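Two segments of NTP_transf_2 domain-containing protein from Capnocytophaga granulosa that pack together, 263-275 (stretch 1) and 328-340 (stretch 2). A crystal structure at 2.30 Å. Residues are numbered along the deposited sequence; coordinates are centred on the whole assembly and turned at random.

Stretch 1, residues 263-275: KIELSSFDINAIC
Stretch 2 (328-340) DKKESLKMLLQEV

Stretch 2 is a continuous helix (phi/psi near -65/-38). Against it lies the extended segment 263-266 (phi -86 to -110, psi 60 to 120), which leads through Ser267 into a helix from Ser268 onward. The closest pair of CA atoms is Ile264 and Ser332, 4.7 Å apart; from Ile264 to Leu266 the contacts shift toward earlier helix residues, from Met335, Leu336 and Glu339 to Lys329, Ser332, Leu333 and Leu336. Together the stretches bury 510 Å².

Apolar packing supplies most of the contact. Ile264 and Leu266, both m,t, point CB sideways but bring their ends to the helix. Ile264 CD1 lies 4.0 Å from Leu336 CD1, and its CG1 4.1 Å from CB of selenomethionine Met335 (m,m,m), whose end leads away. Leu266 CD1 meets Leu336 CD2 at 3.8 Å, so Leu336 (t,p) touches both. Farther along stretch 1, Ile274 CD1 (m,t) reaches Leu333 CD1 (t,p) at 4.0 Å. These buried, branched hydrocarbons need no polar partner.

Ser332 (m) directs CB toward stretch 1; its OG accepts from Glu265 N at 3.2 Å and donates to Asp328 O at 3.0 Å, satisfying the buried hydroxyl.

One salt bridge joins Lys329 NZ to Asp270 OD1 at 2.9 Å. Lys329 (chi1 -141°, then t,t,t) is long enough to span the gap. Ser267 (p) is the N-cap, its OG accepting from Asp270 N at 3.2 Å; Asp270 (m) OD2 accepts from Ser267 N (2.9 Å) and Ser267 OG (2.8 Å).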

# COMPACT_ATOMS: atom_id res chain seq x y z
N LYS A 263 16.94 1.83 -8.30
CA LYS A 263 15.60 2.34 -8.56
C LYS A 263 14.70 1.16 -8.89
O LYS A 263 14.55 0.76 -10.05
CB LYS A 263 15.62 3.38 -9.68
CG LYS A 263 16.31 4.68 -9.29
CD LYS A 263 16.20 5.73 -10.38
CE LYS A 263 16.91 5.28 -11.65
NZ LYS A 263 16.87 6.33 -12.70
N ILE A 264 14.09 0.59 -7.85
CA ILE A 264 13.16 -0.52 -8.00
C ILE A 264 11.79 0.08 -8.26
O ILE A 264 11.07 0.46 -7.33
CB ILE A 264 13.15 -1.43 -6.76
CG1 ILE A 264 14.56 -1.96 -6.48
CG2 ILE A 264 12.17 -2.58 -6.95
CD1 ILE A 264 14.66 -2.77 -5.21
N GLU A 265 11.41 0.17 -9.53
CA GLU A 265 10.14 0.78 -9.92
C GLU A 265 9.03 -0.27 -9.95
O GLU A 265 8.39 -0.53 -10.97
CB GLU A 265 10.28 1.49 -11.26
CG GLU A 265 11.14 2.74 -11.19
CD GLU A 265 11.23 3.46 -12.52
OE1 GLU A 265 10.76 2.90 -13.54
OE2 GLU A 265 11.76 4.59 -12.55
N LEU A 266 8.81 -0.88 -8.79
CA LEU A 266 7.69 -1.79 -8.56
C LEU A 266 6.72 -1.11 -7.61
O LEU A 266 7.08 -0.75 -6.49
CB LEU A 266 8.17 -3.11 -7.97
CG LEU A 266 9.13 -3.95 -8.82
CD1 LEU A 266 9.60 -5.17 -8.03
CD2 LEU A 266 8.46 -4.37 -10.11
N SER A 267 5.48 -0.92 -8.07
CA SER A 267 4.48 -0.27 -7.25
C SER A 267 4.05 -1.19 -6.11
O SER A 267 4.36 -2.38 -6.08
CB SER A 267 3.27 0.13 -8.09
OG SER A 267 2.66 -1.01 -8.66
N SER A 268 3.31 -0.61 -5.16
CA SER A 268 2.70 -1.42 -4.11
C SER A 268 1.71 -2.41 -4.72
O SER A 268 1.58 -3.54 -4.22
CB SER A 268 1.99 -0.52 -3.09
OG SER A 268 2.88 0.47 -2.61
N PHE A 269 1.02 -2.00 -5.78
CA PHE A 269 0.19 -2.91 -6.56
C PHE A 269 0.96 -4.16 -6.96
O PHE A 269 0.47 -5.28 -6.81
CB PHE A 269 -0.32 -2.16 -7.80
CG PHE A 269 -1.40 -2.87 -8.56
CD1 PHE A 269 -2.73 -2.70 -8.22
CD2 PHE A 269 -1.09 -3.68 -9.64
CE1 PHE A 269 -3.73 -3.34 -8.93
CE2 PHE A 269 -2.08 -4.32 -10.36
CZ PHE A 269 -3.41 -4.14 -10.00
N ASP A 270 2.19 -3.98 -7.46
CA ASP A 270 2.99 -5.12 -7.89
C ASP A 270 3.49 -5.93 -6.71
O ASP A 270 3.48 -7.17 -6.75
CB ASP A 270 4.18 -4.63 -8.74
CG ASP A 270 3.74 -3.76 -9.90
OD1 ASP A 270 2.78 -4.13 -10.60
OD2 ASP A 270 4.36 -2.69 -10.10
N ILE A 271 3.94 -5.26 -5.64
CA ILE A 271 4.46 -5.97 -4.49
C ILE A 271 3.37 -6.78 -3.80
O ILE A 271 3.60 -7.91 -3.35
CB ILE A 271 5.14 -4.99 -3.52
CG1 ILE A 271 6.38 -4.37 -4.18
CG2 ILE A 271 5.52 -5.68 -2.21
CD1 ILE A 271 7.06 -3.31 -3.35
N ASN A 272 2.16 -6.22 -3.72
CA ASN A 272 1.02 -6.97 -3.18
C ASN A 272 0.80 -8.26 -3.97
O ASN A 272 0.65 -9.34 -3.39
CB ASN A 272 -0.25 -6.11 -3.21
CG ASN A 272 -0.17 -4.92 -2.29
OD1 ASN A 272 0.66 -4.87 -1.38
ND2 ASN A 272 -1.03 -3.94 -2.52
N ALA A 273 0.79 -8.16 -5.30
CA ALA A 273 0.50 -9.32 -6.13
C ALA A 273 1.57 -10.39 -5.99
O ALA A 273 1.27 -11.59 -5.99
CB ALA A 273 0.35 -8.90 -7.59
N ILE A 274 2.84 -9.98 -5.87
CA ILE A 274 3.93 -10.94 -5.75
C ILE A 274 3.78 -11.75 -4.47
O ILE A 274 3.91 -12.98 -4.47
CB ILE A 274 5.29 -10.21 -5.80
CG1 ILE A 274 5.53 -9.64 -7.20
CG2 ILE A 274 6.42 -11.15 -5.41
CD1 ILE A 274 6.82 -8.86 -7.33
N CYS A 275 3.50 -11.08 -3.35
CA CYS A 275 3.35 -11.78 -2.08
C CYS A 275 2.05 -12.58 -2.04
O CYS A 275 2.03 -13.71 -1.54
CB CYS A 275 3.40 -10.78 -0.93
SG CYS A 275 4.96 -9.88 -0.81
N ASP A 328 11.88 -3.17 -18.14
CA ASP A 328 12.45 -2.52 -16.97
C ASP A 328 11.77 -2.99 -15.68
O ASP A 328 12.39 -2.94 -14.61
CB ASP A 328 12.35 -1.00 -17.10
CG ASP A 328 13.28 -0.44 -18.15
OD1 ASP A 328 13.10 -0.78 -19.34
OD2 ASP A 328 14.19 0.33 -17.79
N LYS A 329 10.52 -3.42 -15.77
CA LYS A 329 9.84 -3.96 -14.60
C LYS A 329 10.49 -5.26 -14.14
O LYS A 329 10.70 -5.48 -12.94
CB LYS A 329 8.36 -4.17 -14.90
CG LYS A 329 7.43 -3.81 -13.76
CD LYS A 329 5.98 -4.00 -14.17
CE LYS A 329 5.04 -3.53 -13.07
NZ LYS A 329 3.62 -3.84 -13.39
N LYS A 330 10.83 -6.14 -15.09
CA LYS A 330 11.52 -7.38 -14.74
C LYS A 330 12.91 -7.09 -14.20
O LYS A 330 13.39 -7.79 -13.30
CB LYS A 330 11.58 -8.31 -15.95
CG LYS A 330 10.21 -8.75 -16.45
CD LYS A 330 10.32 -9.66 -17.66
CE LYS A 330 8.95 -10.06 -18.17
NZ LYS A 330 9.03 -10.95 -19.35
N GLU A 331 13.58 -6.07 -14.75
CA GLU A 331 14.87 -5.67 -14.19
C GLU A 331 14.71 -5.12 -12.78
O GLU A 331 15.58 -5.32 -11.92
CB GLU A 331 15.53 -4.63 -15.10
CG GLU A 331 17.01 -4.42 -14.83
CD GLU A 331 17.83 -5.65 -15.15
OE1 GLU A 331 17.46 -6.39 -16.10
OE2 GLU A 331 18.84 -5.89 -14.46
N SER A 332 13.60 -4.44 -12.52
CA SER A 332 13.30 -4.01 -11.15
C SER A 332 13.03 -5.21 -10.25
O SER A 332 13.43 -5.21 -9.08
CB SER A 332 12.10 -3.06 -11.15
OG SER A 332 12.40 -1.87 -11.85
N LEU A 333 12.37 -6.24 -10.78
CA LEU A 333 12.19 -7.47 -10.02
C LEU A 333 13.53 -8.12 -9.71
O LEU A 333 13.73 -8.67 -8.61
CB LEU A 333 11.29 -8.44 -10.78
CG LEU A 333 11.08 -9.83 -10.17
CD1 LEU A 333 10.43 -9.72 -8.80
CD2 LEU A 333 10.26 -10.71 -11.09
N LYS A 334 14.47 -8.08 -10.66
CA LYS A 334 15.80 -8.64 -10.42
C LYS A 334 16.53 -7.88 -9.32
O LYS A 334 17.17 -8.49 -8.46
CB LYS A 334 16.61 -8.63 -11.71
CG LYS A 334 16.10 -9.57 -12.79
CD LYS A 334 16.94 -9.45 -14.05
CE LYS A 334 16.42 -10.36 -15.16
NZ LYS A 334 17.25 -10.25 -16.39
N MSE A 335 16.46 -6.55 -9.34
CA MSE A 335 17.14 -5.74 -8.34
C MSE A 335 16.56 -5.97 -6.95
O MSE A 335 17.28 -5.93 -5.95
CB MSE A 335 17.08 -4.25 -8.69
CG MSE A 335 17.76 -3.89 -10.00
SE MSE A 335 19.42 -4.86 -10.32
CE MSE A 335 20.47 -4.23 -8.81
N LEU A 336 15.25 -6.20 -6.88
CA LEU A 336 14.63 -6.53 -5.61
C LEU A 336 15.09 -7.90 -5.12
O LEU A 336 15.26 -8.12 -3.91
CB LEU A 336 13.10 -6.49 -5.74
CG LEU A 336 12.29 -6.72 -4.46
CD1 LEU A 336 12.64 -5.68 -3.41
CD2 LEU A 336 10.80 -6.68 -4.78
N LEU A 337 15.31 -8.84 -6.05
CA LEU A 337 15.87 -10.14 -5.68
C LEU A 337 17.27 -9.99 -5.10
O LEU A 337 17.64 -10.73 -4.17
CB LEU A 337 15.88 -11.06 -6.90
CG LEU A 337 16.51 -12.44 -6.72
CD1 LEU A 337 15.82 -13.20 -5.61
CD2 LEU A 337 16.46 -13.21 -8.03
N GLN A 338 18.06 -9.05 -5.62
CA GLN A 338 19.38 -8.79 -5.06
C GLN A 338 19.27 -8.37 -3.60
O GLN A 338 20.02 -8.86 -2.74
CB GLN A 338 20.10 -7.71 -5.86
CG GLN A 338 20.03 -7.87 -7.37
CD GLN A 338 20.92 -8.98 -7.90
OE1 GLN A 338 21.72 -9.55 -7.16
NE2 GLN A 338 20.79 -9.28 -9.18
N GLU A 339 18.34 -7.46 -3.29
CA GLU A 339 18.20 -6.98 -1.92
C GLU A 339 17.79 -8.10 -0.98
O GLU A 339 18.33 -8.21 0.13
CB GLU A 339 17.18 -5.83 -1.88
CG GLU A 339 17.54 -4.65 -2.76
CD GLU A 339 18.75 -3.89 -2.27
OE1 GLU A 339 19.02 -3.92 -1.04
OE2 GLU A 339 19.45 -3.26 -3.09
N VAL A 340 16.83 -8.93 -1.39
CA VAL A 340 16.41 -10.05 -0.55
C VAL A 340 17.55 -11.04 -0.37
O VAL A 340 17.78 -11.55 0.73
CB VAL A 340 15.16 -10.72 -1.15
CG1 VAL A 340 14.76 -11.93 -0.31
CG2 VAL A 340 14.02 -9.73 -1.23